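Local coordinates for protein 11S globulin (Wrightia tinctoria, PDB 5WXU) that probably serves as a hexameric seed storage globulin of two cupin domains and also binds the plant hormone auxin, indole-3-acetic acid, at residues Asn298-Pro302 with Ala333-Tyr337; Leu338-Ile344 with Lys396-Gly402; Phe93-Asn99 with Asn196-Leu202; Val49-Glu53 with Gly383-Ile387. All coordinates share one frame; numbering follows the deposited sequence.

Three of the four contacts involve the second cupin domain. Along the chain contact 4 opens first and closes after all of contacts 1 and 3, while its segments alternate with those of contact 2. Contact 3 belongs to the first cupin domain, on the opposite side of the chain's centre from contacts 1 and 2, with its centre about 28 Å and 37 Å from theirs. Contacts 1 and 2, centres about 15 Å apart, touch through Glu-336 and Lys-396; strand 332-338 of contact 1 leads directly into strand 343-349 of contact 2. Contact 4 shares with contact 1 the sheet running from strand 307-309 to strand 385-388, and ties the N-terminal region to the second barrel.

Contact 1: Asn298-Pro302 with Ala333-Tyr337; sequences NLLNP and ANREY
The guanidinium of Arg-335 carries Leu-300 O over one face and Leu-299 O near its plane at the edge, so two successive carbonyls of the 298-302 loop meet one cationic group, from a face and from an edge. The loop leads from strand 296-298 into the second cupin barrel, and Arg-335 stands on strand 332-338 of that barrel. At the edge, Arg-335 NE donates to Leu-299 O at 2.7 Å with an N-H...O angle of 152°, arriving above the carbonyl plane and not along a lone pair. Over the face, Leu-300 O sits 2.9 Å from Arg-335 NH2, but the angle is too poor for a hydrogen bond; the attraction there is probably electrostatic.

Arginine suits this place because its chain is long enough to span the gap and its flat end can meet several oxygens at once. CG lies anti to the backbone N (chi1 -176°), which carries the chain out from the strand, and a bend at chi3 (72°) then turns the guanidinium along the loop. NH1 makes salt bridges with Glu-404 of strand 402-409 and with Glu-273 of a second subunit, so the same group joins loop, barrel and neighbouring chain.

Leucines supply the apolar lining. Leu-299 lays CB against Arg-335 CB at 4.0 Å, and its CD1 reaches the strand backbone at Asn-334 C. Leu-300 points its first bond away, yet CD1 returns to 3.8 Å from Arg-335 NH1. The loop's bend is secured by an Asx turn, in which Leu-300 N donates to Asn-298 OD1 at 2.9 Å.

Contact 2: Leu338-Ile344 with Lys396-Gly402; sequences LYPNAMI and KQAGPQG
Asn-341 O receives the side-chain amide of Gln-397, whose NE2 donates over 2.8 Å in an almost straight bond (176°). The acceptor lies in the glutamine's amide plane, while the donor is tilted from the carbonyl plane. Gln-397 reaches it because CG is anti to the backbone N (chi1 -179°) and the chain stays extended; Met-343 crosses it, with CG 3.7 Å from Gln-397 CB. Phe-233 of a third subunit packs on both side chains.

Ala-398 N makes an equally short backbone bond to Ala-342 O, 2.8 Å, whereas Asn-341 N is held only weakly by Ala-398 O and Gly-399 O. A water accepts from Asn-341 ND2 and donates to Ala-398 O, adding a polar bridge at the exposed end. Small residues permit the close fit: Ala-398 CB lies 3.8 Å from Leu-338 CB, and Gly-402 CA comes 3.2 Å from Leu-338 O, at positive phi (90°), where a CB would clash. Pro-340, in the second position of its turn, rests CG 3.4 Å from Pro-400 O.

A type II turn at Tyr-339 to Ala-342 thus packs against a type I turn at Gly-399 to Gly-402, two neighbouring strand connections in the antiparallel cupin barrel.

Contact 3: Phe93-Asn99 with Asn196-Leu202; sequences FVPSYNN and NLRRYFL. With PO4 (phosphate ion), chain N.
Tyr-97 and Tyr-200 form the tight aromatic side of this antiparallel strand pair in the first cupin barrel, where backbone bonds join the two tyrosines and Leu-202 N with Pro-95 O. The edge of Tyr-200 is turned toward the face of Tyr-97 in an offset edge-to-face pair, planes at 86°, and Tyr-200 CB sits over that same ring, 3.6 Å from Tyr-97 CE1. The first torsion of Tyr-97 (chi1 63°) sets CG between backbone N and carbonyl carbon, folding the ring over its partner. Tyr-97 OH bonds to Asn-391 O and Tyr-200 OH to Ser-370 OG, both of a fourth subunit, so the pair is buried at that interface.

On the sheet face of Ser-96 and Phe-201, the serine is small enough for its CB to lie over the Phe-201 ring, 3.7 Å from the centroid, while Phe-93 CE1 meets that ring at its edge. Carbon packing yields here to a polar pocket holding a phosphate ion, probably from the crystallisation liquor. Ser-96 OG bonds to phosphate O1 at 2.7 Å, and Arg-199 NH1 donates to phosphate O4 at 2.9 Å; His-85 and His-168 also bond the ion.

Toward Asn-99 the regular backbone ladder gives way to bonds made by side-chain amides. Asn-98 ND2 donates to Arg-198 O, on a lone pair, at 3.0 Å, and also to the phosphate. Asn-99 OD1 accepts from Arg-198 N at 2.8 Å, while its ND2 shares Asn-196 O with Arg-198 NH1, which also forms a salt bridge with Asp-194.

Serine, asparagine, arginine and two histidines around one oxyanion are consistent with a pocket that can accept a small anion.

Contact 4: Val49-Glu53 with Gly383-Ile387; sequences VNPLE and GQLFI
Leu-52 and Leu-385 exchange both their backbone bonds: Leu-52 N donates to Leu-385 O at 2.8 Å, and Leu-385 N returns a bond to Leu-52 O at 3.1 Å, the latter nearly straight at 170°. This is a single antiparallel bridge, by which the N-terminal 49-53 segment adds to the edge of strand 385-388, the outermost strand of a sheet in the second cupin barrel. Leu-52 O also accepts from Trp-68 NE1, so that carbonyl is gripped twice.

Two residues along each chain, a water takes the place of direct pairing: it donates to Asn-50 O and accepts from Ile-387 N at 2.9 Å. Proline suits position 51, between these two links, because the ladder asks no N-H of it; instead Pro-51 CA makes a CA-H...O contact of 3.3 Å with Leu-385 O.

Farther out, Gln-384 lies alongside the Pro-51 ring, the two pointing the same way. Its chain stays extended beyond CG (chi2 180°), which carries the amide along the ring, and OE1 is held by Arg-381 N. Glu-53, an exposed residue, crosses Gln-384 obliquely, its carboxylate turned 73° from the amide plane. Apolar side chains meet helix 73-78: Leu-52 packs on Leu-75 and Val-49 on Glu-74. At this end Val-49 CG2 stands 4.0 Å from Ile-387 O, a buried carbonyl oxygen with no polar partner in the model.

Contact 1: Asn298-Pro302 with Ala333-Tyr337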
# COMPACT_ATOMS: atom_id res chain seq x y z
N ASN B 298 -24.38 -0.55 12.54
CA ASN B 298 -25.26 -0.05 13.60
C ASN B 298 -24.48 0.20 14.88
O ASN B 298 -23.70 -0.64 15.34
CB ASN B 298 -26.43 -1.03 13.82
CG ASN B 298 -27.52 -0.41 14.62
OD1 ASN B 298 -27.39 -0.28 15.83
ND2 ASN B 298 -28.61 -0.05 13.96
N LEU B 299 -24.65 1.40 15.45
CA LEU B 299 -23.87 1.80 16.63
C LEU B 299 -24.75 1.80 17.89
O LEU B 299 -24.23 2.19 18.92
CB LEU B 299 -23.31 3.15 16.42
CG LEU B 299 -22.33 3.29 15.30
CD1 LEU B 299 -21.70 4.65 15.33
CD2 LEU B 299 -21.24 2.17 15.38
N LEU B 300 -26.02 1.38 17.77
CA LEU B 300 -26.97 1.65 18.86
C LEU B 300 -26.94 0.69 20.00
O LEU B 300 -27.23 1.11 21.16
CB LEU B 300 -28.40 1.70 18.33
CG LEU B 300 -29.47 2.11 19.30
CD1 LEU B 300 -29.09 3.32 20.12
CD2 LEU B 300 -30.70 2.38 18.47
N ASN B 301 -26.66 -0.58 19.72
CA ASN B 301 -26.57 -1.57 20.79
C ASN B 301 -25.49 -1.26 21.82
O ASN B 301 -24.31 -1.09 21.47
CB ASN B 301 -26.28 -3.01 20.29
CG ASN B 301 -26.70 -4.09 21.31
OD1 ASN B 301 -26.44 -4.03 22.53
ND2 ASN B 301 -27.31 -5.11 20.80
N PRO B 302 -25.88 -1.21 23.14
CA PRO B 302 -24.78 -0.95 24.14
C PRO B 302 -23.68 -2.03 24.11
O PRO B 302 -22.56 -1.77 24.54
CB PRO B 302 -25.51 -1.02 25.50
CG PRO B 302 -26.97 -0.85 25.20
CD PRO B 302 -27.19 -1.38 23.80
N ALA B 333 -16.94 7.85 12.52
CA ALA B 333 -18.05 8.30 13.39
C ALA B 333 -18.03 7.62 14.69
O ALA B 333 -17.23 6.77 14.92
CB ALA B 333 -19.37 8.00 12.67
N ASN B 334 -18.82 8.13 15.63
CA ASN B 334 -19.03 7.49 16.94
C ASN B 334 -20.42 7.79 17.47
O ASN B 334 -21.05 8.70 16.99
CB ASN B 334 -17.92 7.82 17.92
CG ASN B 334 -18.00 9.23 18.46
OD1 ASN B 334 -19.08 9.65 18.85
ND2 ASN B 334 -16.89 9.92 18.54
N ARG B 335 -20.85 6.98 18.42
CA ARG B 335 -22.05 7.20 19.21
C ARG B 335 -21.55 7.30 20.62
O ARG B 335 -20.84 6.36 21.09
CB ARG B 335 -23.04 6.06 19.08
CG ARG B 335 -24.31 6.43 19.88
CD ARG B 335 -25.43 5.40 19.79
NE ARG B 335 -25.11 4.21 20.55
CZ ARG B 335 -25.53 3.93 21.80
NH1 ARG B 335 -26.38 4.69 22.46
NH2 ARG B 335 -25.12 2.78 22.31
N GLU B 336 -21.95 8.36 21.34
CA GLU B 336 -21.62 8.46 22.76
C GLU B 336 -22.92 8.52 23.52
O GLU B 336 -23.87 9.22 23.15
CB GLU B 336 -20.82 9.73 23.06
CG GLU B 336 -19.49 9.88 22.36
CD GLU B 336 -18.83 11.21 22.73
OE1 GLU B 336 -19.55 12.17 23.00
OE2 GLU B 336 -17.58 11.29 22.73
N TYR B 337 -23.00 7.70 24.56
CA TYR B 337 -24.16 7.65 25.46
C TYR B 337 -23.64 7.93 26.87
O TYR B 337 -22.82 7.21 27.39
CB TYR B 337 -24.91 6.34 25.33
CG TYR B 337 -26.16 6.36 26.13
CD1 TYR B 337 -27.30 7.04 25.67
CD2 TYR B 337 -26.18 5.80 27.39
CE1 TYR B 337 -28.46 7.15 26.45
CE2 TYR B 337 -27.31 5.89 28.19
CZ TYR B 337 -28.45 6.54 27.72
OH TYR B 337 -29.55 6.56 28.54

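Contact 2: Leu338-Ile344 with Lys396-Gly402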
# COMPACT_ATOMS: atom_id res chain seq x y z
N LEU B 338 -24.14 9.00 27.47
CA LEU B 338 -23.82 9.35 28.83
C LEU B 338 -25.03 9.21 29.71
O LEU B 338 -26.09 9.72 29.43
CB LEU B 338 -23.26 10.77 28.94
CG LEU B 338 -21.94 10.99 28.21
CD1 LEU B 338 -21.58 12.46 28.25
CD2 LEU B 338 -20.83 10.13 28.81
N TYR B 339 -24.80 8.54 30.84
CA TYR B 339 -25.75 8.56 31.92
C TYR B 339 -25.88 9.91 32.56
O TYR B 339 -25.03 10.80 32.43
CB TYR B 339 -25.41 7.49 32.95
CG TYR B 339 -25.57 6.07 32.45
CD1 TYR B 339 -26.83 5.57 32.14
CD2 TYR B 339 -24.50 5.24 32.32
CE1 TYR B 339 -26.99 4.28 31.68
CE2 TYR B 339 -24.64 3.93 31.86
CZ TYR B 339 -25.87 3.45 31.52
OH TYR B 339 -25.97 2.15 31.06
N PRO B 340 -26.96 10.08 33.37
CA PRO B 340 -27.10 11.42 33.88
C PRO B 340 -25.91 11.94 34.66
O PRO B 340 -25.35 11.22 35.46
CB PRO B 340 -28.37 11.33 34.77
CG PRO B 340 -29.17 10.30 34.12
CD PRO B 340 -28.17 9.28 33.52
N ASN B 341 -25.50 13.18 34.40
CA ASN B 341 -24.35 13.81 35.03
C ASN B 341 -22.93 13.26 34.70
O ASN B 341 -21.94 13.80 35.21
CB ASN B 341 -24.50 13.85 36.54
CG ASN B 341 -25.85 14.42 36.95
OD1 ASN B 341 -26.60 13.77 37.69
ND2 ASN B 341 -26.15 15.60 36.46
N ALA B 342 -22.86 12.23 33.85
CA ALA B 342 -21.55 11.64 33.44
C ALA B 342 -20.86 12.56 32.41
O ALA B 342 -21.51 13.47 31.79
CB ALA B 342 -21.81 10.26 32.87
N MET B 343 -19.53 12.40 32.27
CA MET B 343 -18.73 13.28 31.39
C MET B 343 -17.91 12.42 30.44
O MET B 343 -17.65 11.22 30.72
CB MET B 343 -17.75 14.13 32.19
CG MET B 343 -18.48 15.16 33.02
SD MET B 343 -17.21 15.91 34.08
CE MET B 343 -17.55 17.63 33.90
N ILE B 344 -17.62 13.00 29.28
CA ILE B 344 -16.51 12.53 28.49
C ILE B 344 -15.31 13.35 28.95
O ILE B 344 -15.42 14.58 29.21
CB ILE B 344 -16.74 12.71 26.98
CG1 ILE B 344 -17.94 11.90 26.46
CG2 ILE B 344 -15.54 12.23 26.19
CD1 ILE B 344 -17.83 10.40 26.53
N LYS B 396 -17.66 17.82 27.86
CA LYS B 396 -19.09 17.56 27.79
C LYS B 396 -19.50 16.93 29.12
O LYS B 396 -18.79 16.07 29.67
CB LYS B 396 -19.48 16.58 26.63
CG LYS B 396 -18.87 16.86 25.25
CD LYS B 396 -19.41 15.92 24.11
CE LYS B 396 -18.33 15.16 23.33
NZ LYS B 396 -18.41 15.39 21.84
N GLN B 397 -20.68 17.34 29.63
CA GLN B 397 -21.31 16.67 30.78
C GLN B 397 -22.79 16.55 30.50
O GLN B 397 -23.43 17.54 30.09
CB GLN B 397 -21.16 17.49 32.04
CG GLN B 397 -21.80 16.80 33.26
CD GLN B 397 -21.37 17.39 34.56
OE1 GLN B 397 -21.07 18.59 34.65
NE2 GLN B 397 -21.36 16.56 35.60
N ALA B 398 -23.31 15.38 30.74
CA ALA B 398 -24.75 15.13 30.50
C ALA B 398 -25.54 15.81 31.60
O ALA B 398 -25.07 15.94 32.75
CB ALA B 398 -25.09 13.67 30.52
N GLY B 399 -26.74 16.20 31.24
CA GLY B 399 -27.67 16.69 32.25
C GLY B 399 -28.41 15.55 32.89
O GLY B 399 -28.11 14.36 32.71
N PRO B 400 -29.47 15.88 33.67
CA PRO B 400 -30.25 14.91 34.42
C PRO B 400 -31.00 13.81 33.64
O PRO B 400 -31.38 12.82 34.24
CB PRO B 400 -31.21 15.81 35.24
CG PRO B 400 -31.27 17.08 34.51
CD PRO B 400 -30.06 17.25 33.68
N GLN B 401 -31.14 13.94 32.33
CA GLN B 401 -31.84 12.94 31.49
C GLN B 401 -30.80 12.14 30.68
O GLN B 401 -31.19 11.30 29.85
CB GLN B 401 -32.88 13.56 30.52
CG GLN B 401 -34.23 13.92 31.18
CD GLN B 401 -34.05 15.04 32.17
OE1 GLN B 401 -33.48 16.11 31.82
NE2 GLN B 401 -34.46 14.80 33.45
N GLY B 402 -29.51 12.41 30.87
CA GLY B 402 -28.53 11.68 30.05
C GLY B 402 -28.31 12.49 28.82
O GLY B 402 -28.88 13.58 28.64
O HOH W 1 -25.46 17.45 34.92

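Contact 3: Phe93-Asn99 with Asn196-Leu202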
# COMPACT_ATOMS: atom_id res chain seq x y z
N PHE B 93 -37.74 8.46 -1.27
CA PHE B 93 -36.84 9.54 -1.51
C PHE B 93 -36.18 9.25 -2.87
O PHE B 93 -35.54 8.21 -3.05
CB PHE B 93 -35.80 9.60 -0.35
CG PHE B 93 -34.87 10.79 -0.36
CD1 PHE B 93 -35.16 11.99 -0.98
CD2 PHE B 93 -33.69 10.73 0.38
CE1 PHE B 93 -34.33 13.09 -0.88
CE2 PHE B 93 -32.82 11.84 0.46
CZ PHE B 93 -33.13 13.01 -0.20
N VAL B 94 -36.45 10.12 -3.85
CA VAL B 94 -36.08 9.98 -5.24
C VAL B 94 -34.53 9.75 -5.29
O VAL B 94 -33.78 10.48 -4.64
CB VAL B 94 -36.47 11.22 -6.01
CG1 VAL B 94 -35.95 11.22 -7.43
CG2 VAL B 94 -38.01 11.39 -6.05
N PRO B 95 -34.12 8.80 -6.11
CA PRO B 95 -32.70 8.62 -6.24
C PRO B 95 -31.92 9.87 -6.66
O PRO B 95 -32.37 10.66 -7.49
CB PRO B 95 -32.60 7.58 -7.33
CG PRO B 95 -33.96 6.87 -7.35
CD PRO B 95 -34.85 7.97 -7.08
N SER B 96 -30.73 10.02 -6.09
CA SER B 96 -29.87 11.14 -6.34
C SER B 96 -28.38 10.75 -6.15
O SER B 96 -28.07 9.71 -5.54
CB SER B 96 -30.15 12.30 -5.37
OG SER B 96 -29.86 12.08 -3.95
N TYR B 97 -27.53 11.59 -6.67
CA TYR B 97 -26.07 11.51 -6.43
C TYR B 97 -25.56 12.88 -6.11
O TYR B 97 -26.15 13.90 -6.48
CB TYR B 97 -25.29 10.84 -7.52
CG TYR B 97 -25.30 11.51 -8.90
CD1 TYR B 97 -26.41 11.39 -9.74
CD2 TYR B 97 -24.30 12.29 -9.32
CE1 TYR B 97 -26.44 12.02 -10.97
CE2 TYR B 97 -24.31 12.87 -10.54
CZ TYR B 97 -25.40 12.74 -11.36
OH TYR B 97 -25.40 13.38 -12.60
N ASN B 98 -24.45 12.91 -5.39
CA ASN B 98 -23.85 14.11 -4.91
C ASN B 98 -22.41 14.19 -5.35
O ASN B 98 -21.81 13.18 -5.72
CB ASN B 98 -23.91 14.16 -3.40
CG ASN B 98 -25.29 13.95 -2.88
OD1 ASN B 98 -25.57 12.98 -2.19
ND2 ASN B 98 -26.20 14.90 -3.17
N ASN B 99 -21.88 15.38 -5.23
CA ASN B 99 -20.43 15.60 -5.46
C ASN B 99 -19.50 15.35 -4.29
O ASN B 99 -18.27 15.49 -4.40
CB ASN B 99 -20.19 17.01 -6.00
CG ASN B 99 -20.56 18.09 -5.03
OD1 ASN B 99 -21.66 18.02 -4.48
ND2 ASN B 99 -19.73 19.11 -4.87
N ASN B 196 -19.32 23.50 -2.47
CA ASN B 196 -20.78 23.67 -2.43
C ASN B 196 -21.37 22.34 -2.80
O ASN B 196 -20.86 21.66 -3.70
CB ASN B 196 -21.27 24.73 -3.43
CG ASN B 196 -20.69 26.10 -3.17
OD1 ASN B 196 -19.68 26.52 -3.81
ND2 ASN B 196 -21.23 26.78 -2.16
N LEU B 197 -22.45 21.94 -2.10
CA LEU B 197 -23.09 20.69 -2.42
C LEU B 197 -24.01 20.76 -3.64
O LEU B 197 -24.87 21.68 -3.71
CB LEU B 197 -23.91 20.21 -1.22
CG LEU B 197 -24.61 18.89 -1.33
CD1 LEU B 197 -23.60 17.75 -1.48
CD2 LEU B 197 -25.49 18.65 -0.10
N ARG B 198 -23.90 19.76 -4.51
CA ARG B 198 -24.84 19.47 -5.56
C ARG B 198 -25.65 18.28 -5.24
O ARG B 198 -25.14 17.25 -4.73
CB ARG B 198 -24.15 19.16 -6.90
CG ARG B 198 -23.62 20.33 -7.69
CD ARG B 198 -22.34 20.84 -7.19
NE ARG B 198 -21.69 21.79 -8.11
CZ ARG B 198 -20.74 22.59 -7.71
NH1 ARG B 198 -20.36 22.57 -6.45
NH2 ARG B 198 -20.19 23.46 -8.53
N ARG B 199 -26.97 18.37 -5.49
CA ARG B 199 -27.85 17.22 -5.40
C ARG B 199 -28.53 16.98 -6.71
O ARG B 199 -29.37 17.75 -7.12
CB ARG B 199 -28.93 17.36 -4.30
CG ARG B 199 -28.33 17.73 -2.92
CD ARG B 199 -29.45 17.91 -1.87
NE ARG B 199 -29.10 18.91 -0.87
CZ ARG B 199 -29.08 18.70 0.44
NH1 ARG B 199 -29.32 17.49 0.97
NH2 ARG B 199 -28.75 19.73 1.21
N TYR B 200 -28.16 15.88 -7.36
CA TYR B 200 -28.58 15.57 -8.70
C TYR B 200 -29.55 14.42 -8.58
O TYR B 200 -29.17 13.32 -8.30
CB TYR B 200 -27.39 15.26 -9.62
CG TYR B 200 -26.62 16.53 -10.07
CD1 TYR B 200 -26.94 17.83 -9.58
CD2 TYR B 200 -25.64 16.47 -11.00
CE1 TYR B 200 -26.22 18.95 -9.96
CE2 TYR B 200 -24.89 17.59 -11.37
CZ TYR B 200 -25.18 18.83 -10.89
OH TYR B 200 -24.47 19.97 -11.34
N PHE B 201 -30.82 14.66 -8.94
CA PHE B 201 -31.87 13.73 -8.80
C PHE B 201 -32.30 13.09 -10.13
O PHE B 201 -32.28 13.76 -11.17
CB PHE B 201 -33.09 14.43 -8.12
CG PHE B 201 -32.97 14.63 -6.66
CD1 PHE B 201 -32.41 15.75 -6.18
CD2 PHE B 201 -33.40 13.65 -5.73
CE1 PHE B 201 -32.28 15.95 -4.83
CE2 PHE B 201 -33.23 13.83 -4.39
CZ PHE B 201 -32.70 15.01 -3.94
N LEU B 202 -32.58 11.81 -10.11
CA LEU B 202 -33.10 11.05 -11.29
C LEU B 202 -34.62 11.03 -11.18
O LEU B 202 -35.24 10.09 -10.72
CB LEU B 202 -32.56 9.67 -11.35
CG LEU B 202 -31.07 9.62 -11.76
CD1 LEU B 202 -30.10 10.27 -10.83
CD2 LEU B 202 -30.71 8.15 -11.98
P PO4 N . -28.98 13.72 -0.78
O1 PO4 N . -29.02 14.08 -2.35
O2 PO4 N . -29.19 12.29 -0.29
O3 PO4 N . -27.51 13.82 -0.34
O4 PO4 N . -29.59 14.75 0.17

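Contact 4: Val49-Glu53 with Gly383-Ile387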
# COMPACT_ATOMS: atom_id res chain seq x y z
N VAL B 49 -18.33 29.31 18.78
CA VAL B 49 -19.10 28.29 18.11
C VAL B 49 -20.41 28.17 18.91
O VAL B 49 -20.50 28.66 20.03
CB VAL B 49 -18.29 26.98 17.95
CG1 VAL B 49 -16.91 27.29 17.38
CG2 VAL B 49 -18.17 26.22 19.24
N ASN B 50 -21.46 27.71 18.28
CA ASN B 50 -22.76 27.61 18.94
C ASN B 50 -23.36 26.35 18.40
O ASN B 50 -23.13 26.02 17.26
CB ASN B 50 -23.71 28.79 18.58
CG ASN B 50 -23.14 30.14 18.98
OD1 ASN B 50 -22.71 30.93 18.12
ND2 ASN B 50 -23.09 30.41 20.28
N PRO B 51 -24.18 25.68 19.19
CA PRO B 51 -25.08 24.67 18.65
C PRO B 51 -25.99 25.35 17.66
O PRO B 51 -26.32 26.57 17.80
CB PRO B 51 -25.87 24.17 19.88
CG PRO B 51 -25.17 24.69 21.07
CD PRO B 51 -24.43 25.90 20.64
N LEU B 52 -26.33 24.61 16.60
CA LEU B 52 -27.00 25.19 15.45
C LEU B 52 -28.23 24.38 15.19
O LEU B 52 -28.22 23.15 15.37
CB LEU B 52 -26.11 25.11 14.16
CG LEU B 52 -24.76 25.78 14.23
CD1 LEU B 52 -24.00 25.64 12.92
CD2 LEU B 52 -25.02 27.25 14.56
N GLU B 53 -29.29 25.03 14.68
CA GLU B 53 -30.48 24.35 14.20
C GLU B 53 -30.63 24.59 12.71
O GLU B 53 -30.00 25.50 12.21
CB GLU B 53 -31.68 24.81 15.05
CG GLU B 53 -31.78 23.96 16.31
CD GLU B 53 -32.86 24.36 17.24
OE1 GLU B 53 -33.33 25.53 17.14
OE2 GLU B 53 -33.25 23.47 18.05
N GLY B 383 -31.78 17.56 18.88
CA GLY B 383 -31.99 18.20 17.59
C GLY B 383 -30.96 19.20 17.18
O GLY B 383 -31.02 19.67 16.06
N GLN B 384 -30.00 19.54 18.03
CA GLN B 384 -28.97 20.45 17.72
C GLN B 384 -27.74 19.72 17.12
O GLN B 384 -27.42 18.62 17.55
CB GLN B 384 -28.55 21.31 18.90
CG GLN B 384 -29.69 22.19 19.47
CD GLN B 384 -29.24 23.02 20.64
OE1 GLN B 384 -28.52 22.54 21.48
NE2 GLN B 384 -29.58 24.32 20.65
N LEU B 385 -27.07 20.43 16.21
CA LEU B 385 -25.76 20.11 15.68
C LEU B 385 -24.69 21.00 16.30
O LEU B 385 -24.92 22.21 16.48
CB LEU B 385 -25.79 20.37 14.18
CG LEU B 385 -24.72 19.72 13.27
CD1 LEU B 385 -25.06 18.23 13.07
CD2 LEU B 385 -24.59 20.43 11.92
N PHE B 386 -23.50 20.47 16.56
CA PHE B 386 -22.35 21.32 17.01
C PHE B 386 -21.03 20.86 16.41
O PHE B 386 -20.82 19.61 16.23
CB PHE B 386 -22.22 21.53 18.55
CG PHE B 386 -22.09 20.31 19.39
CD1 PHE B 386 -20.84 19.83 19.74
CD2 PHE B 386 -23.19 19.66 19.91
CE1 PHE B 386 -20.67 18.73 20.54
CE2 PHE B 386 -23.04 18.53 20.69
CZ PHE B 386 -21.76 18.09 21.05
N ILE B 387 -20.24 21.86 16.02
CA ILE B 387 -18.97 21.64 15.32
C ILE B 387 -17.84 22.00 16.28
O ILE B 387 -17.87 23.05 16.86
CB ILE B 387 -18.87 22.47 14.02
CG1 ILE B 387 -19.71 21.89 12.88
CG2 ILE B 387 -17.46 22.43 13.46
CD1 ILE B 387 -21.05 21.51 13.20
O HOH W 2 -21.20 24.54 16.46